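Local coordinates for T9SS C-terminal target domain-containing protein (PDB 5JVK) that is a family 39 glycoside hydrolase of a gut bacterium that probably hydrolyses O-glycosidic bonds in carbohydrates, at residues Leu466-Trp471 with Leu492-Val497. Residues are numbered along the deposited sequence; the frame is centred on the assembly and turned at random.
Sequences LRLIDW and LPQYLV
The carbonyl oxygen of Y495 is gripped twice by the facing strand. The amide N of I469 donates to Y495 O at 2.8 Å with an N-H...O angle of 176°, coming in nearly along the C=O axis; CA-H of L468 adds a longer contact to Y495 O at 3.5 Å. The return bond, from Y495 N to I469 O at 2.7 Å, closes a hydrogen-bonded antiparallel pair, and R467 with V497 repeats it two residues on. Between them L468 and L496 form the non-hydrogen-bonded pair, with L468 CD1 meeting L496 CD2 at 3.7 Å on a face that L478 helps cover. On the other face I469 and V497 cross obliquely, CG1 of I469 to CG2 of V497 at 4.1 Å, while Y495 and V497 reach L414 of helix 403-415.

Past the paired residues water bridges replace direct bonds. W471 N lies 3.2 Å from P493 O at too poor an angle to bond, and a water accepts from the amide and donates to that carbonyl. A second water accepts from Y495 OH and donates to W471 O. With CG in the crowded position between backbone N and carbonyl carbon (chi1 74°), the indole runs alongside L492, whose CD1 sits 3.7 Å from the centroid of the W471 five-membered ring and 16° off its normal, a CH-pi contact. An alanine in place of W471 would remove the indole with its CH-pi contact and its edge-to-face meeting with Y45, and would probably loosen packing against I351 of helix 350-366. Adjacent antiparallel strands of the C-terminal sheet, 494-498 beside 439-447 and 466-469 beside edge strand 475-476, pack on helices of the (beta/alpha)8 barrel, consistent with the accessory beta domain of family 39 glycoside hydrolases.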
loop_
_atom_site.group_PDB
_atom_site.type_symbol
_atom_site.label_atom_id
_atom_site.label_comp_id
_atom_site.label_asym_id
_atom_site.label_seq_id
_atom_site.Cartn_x
_atom_site.Cartn_y
_atom_site.Cartn_z
ATOM N N LEU A 466 22.542 19.493 4.190
ATOM C CA LEU A 466 21.298 19.139 3.504
ATOM C C LEU A 466 21.541 18.521 2.126
ATOM O O LEU A 466 22.414 18.970 1.379
ATOM C CB LEU A 466 20.396 20.371 3.367
ATOM C CG LEU A 466 19.771 20.916 4.658
ATOM C CD1 LEU A 466 19.096 22.254 4.398
ATOM C CD2 LEU A 466 18.780 19.931 5.261
ATOM N N ARG A 467 20.768 17.481 1.816
ATOM C CA ARG A 467 20.681 16.905 0.475
ATOM C C ARG A 467 19.238 17.005 0.002
ATOM O O ARG A 467 18.322 16.744 0.777
ATOM C CB ARG A 467 21.096 15.434 0.481
ATOM C CG ARG A 467 22.591 15.173 0.381
ATOM C CD ARG A 467 22.845 13.730 -0.040
ATOM N NE ARG A 467 22.191 12.777 0.863
ATOM C CZ ARG A 467 21.820 11.529 0.556
ATOM N NH1 ARG A 467 22.020 11.017 -0.663
ATOM N NH2 ARG A 467 21.228 10.775 1.484
ATOM N N LEU A 468 19.041 17.364 -1.265
ATOM C CA LEU A 468 17.710 17.441 -1.866
ATOM C C LEU A 468 17.450 16.216 -2.735
ATOM O O LEU A 468 18.183 15.973 -3.691
ATOM C CB LEU A 468 17.584 18.712 -2.705
ATOM C CG LEU A 468 16.255 18.976 -3.416
ATOM C CD1 LEU A 468 15.108 19.073 -2.420
ATOM C CD2 LEU A 468 16.356 20.246 -4.245
ATOM N N ILE A 469 16.405 15.460 -2.395
ATOM C CA ILE A 469 15.982 14.268 -3.139
ATOM C C ILE A 469 14.565 14.507 -3.664
ATOM O O ILE A 469 13.727 15.042 -2.940
ATOM C CB ILE A 469 15.971 13.006 -2.233
ATOM C CG1 ILE A 469 17.293 12.855 -1.456
ATOM C CG2 ILE A 469 15.671 11.747 -3.044
ATOM C CD1 ILE A 469 18.535 12.709 -2.317
ATOM N N ASP A 470 14.299 14.120 -4.911
ATOM C CA ASP A 470 12.944 14.229 -5.487
ATOM C C ASP A 470 12.131 12.948 -5.208
ATOM O O ASP A 470 12.618 12.035 -4.541
ATOM C CB ASP A 470 13.005 14.591 -6.988
ATOM C CG ASP A 470 13.484 13.443 -7.878
ATOM O OD1 ASP A 470 13.927 12.395 -7.361
ATOM O OD2 ASP A 470 13.416 13.595 -9.116
ATOM N N TRP A 471 10.907 12.882 -5.733
ATOM C CA TRP A 471 10.013 11.712 -5.568
ATOM C C TRP A 471 10.594 10.369 -6.037
ATOM O O TRP A 471 10.090 9.303 -5.675
ATOM C CB TRP A 471 8.710 11.947 -6.339
ATOM C CG TRP A 471 8.869 11.805 -7.832
ATOM C CD1 TRP A 471 9.356 12.737 -8.697
ATOM C CD2 TRP A 471 8.560 10.648 -8.621
ATOM N NE1 TRP A 471 9.365 12.237 -9.976
ATOM C CE2 TRP A 471 8.884 10.956 -9.957
ATOM C CE3 TRP A 471 8.045 9.381 -8.324
ATOM C CZ2 TRP A 471 8.701 10.045 -11.002
ATOM C CZ3 TRP A 471 7.863 8.476 -9.363
ATOM C CH2 TRP A 471 8.191 8.813 -10.686
ATOM N N LEU A 492 4.219 15.840 -6.825
ATOM C CA LEU A 492 5.100 14.790 -6.320
ATOM C C LEU A 492 5.981 15.343 -5.199
ATOM O O LEU A 492 6.707 16.308 -5.423
ATOM C CB LEU A 492 5.988 14.269 -7.446
ATOM C CG LEU A 492 5.264 13.648 -8.651
ATOM C CD1 LEU A 492 6.083 13.807 -9.925
ATOM C CD2 LEU A 492 4.938 12.188 -8.372
ATOM N N PRO A 493 5.921 14.746 -3.991
ATOM C CA PRO A 493 6.766 15.275 -2.919
ATOM C C PRO A 493 8.265 15.162 -3.183
ATOM O O PRO A 493 8.719 14.189 -3.790
ATOM C CB PRO A 493 6.384 14.415 -1.707
ATOM C CG PRO A 493 5.013 13.937 -2.003
ATOM C CD PRO A 493 4.987 13.721 -3.484
ATOM N N GLN A 494 9.005 16.174 -2.736
ATOM C CA GLN A 494 10.462 16.129 -2.692
ATOM C C GLN A 494 10.887 16.223 -1.237
ATOM O O GLN A 494 10.086 16.583 -0.373
ATOM C CB GLN A 494 11.080 17.252 -3.532
ATOM C CG GLN A 494 10.914 18.658 -2.973
ATOM C CD GLN A 494 11.184 19.722 -4.013
ATOM O OE1 GLN A 494 12.197 20.413 -3.954
ATOM N NE2 GLN A 494 10.281 19.853 -4.980
ATOM N N TYR A 495 12.152 15.906 -0.977
ATOM C CA TYR A 495 12.645 15.691 0.376
ATOM C C TYR A 495 14.001 16.363 0.610
ATOM O O TYR A 495 14.893 16.273 -0.235
ATOM C CB TYR A 495 12.778 14.188 0.639
ATOM C CG TYR A 495 11.570 13.369 0.238
ATOM C CD1 TYR A 495 10.497 13.198 1.110
ATOM C CD2 TYR A 495 11.500 12.765 -1.017
ATOM C CE1 TYR A 495 9.389 12.445 0.746
ATOM C CE2 TYR A 495 10.399 12.009 -1.391
ATOM C CZ TYR A 495 9.344 11.854 -0.507
ATOM O OH TYR A 495 8.251 11.108 -0.875
ATOM N N LEU A 496 14.139 17.028 1.760
ATOM C CA LEU A 496 15.412 17.587 2.216
ATOM C C LEU A 496 15.935 16.753 3.381
ATOM O O LEU A 496 15.453 16.884 4.504
ATOM C CB LEU A 496 15.241 19.042 2.658
ATOM C CG LEU A 496 15.022 20.091 1.566
ATOM C CD1 LEU A 496 14.480 21.379 2.171
ATOM C CD2 LEU A 496 16.310 20.362 0.803
ATOM N N VAL A 497 16.922 15.905 3.108
ATOM C CA VAL A 497 17.493 15.000 4.112
ATOM C C VAL A 497 18.587 15.712 4.910
ATOM O O VAL A 497 19.323 16.525 4.357
ATOM C CB VAL A 497 18.069 13.731 3.443
ATOM C CG1 VAL A 497 18.649 12.771 4.481
ATOM C CG2 VAL A 497 16.989 13.040 2.618
HETATM O O HOH W 1 8.217 9.499 -3.309
HETATM O O HOH W 2 9.706 15.278 -6.406
#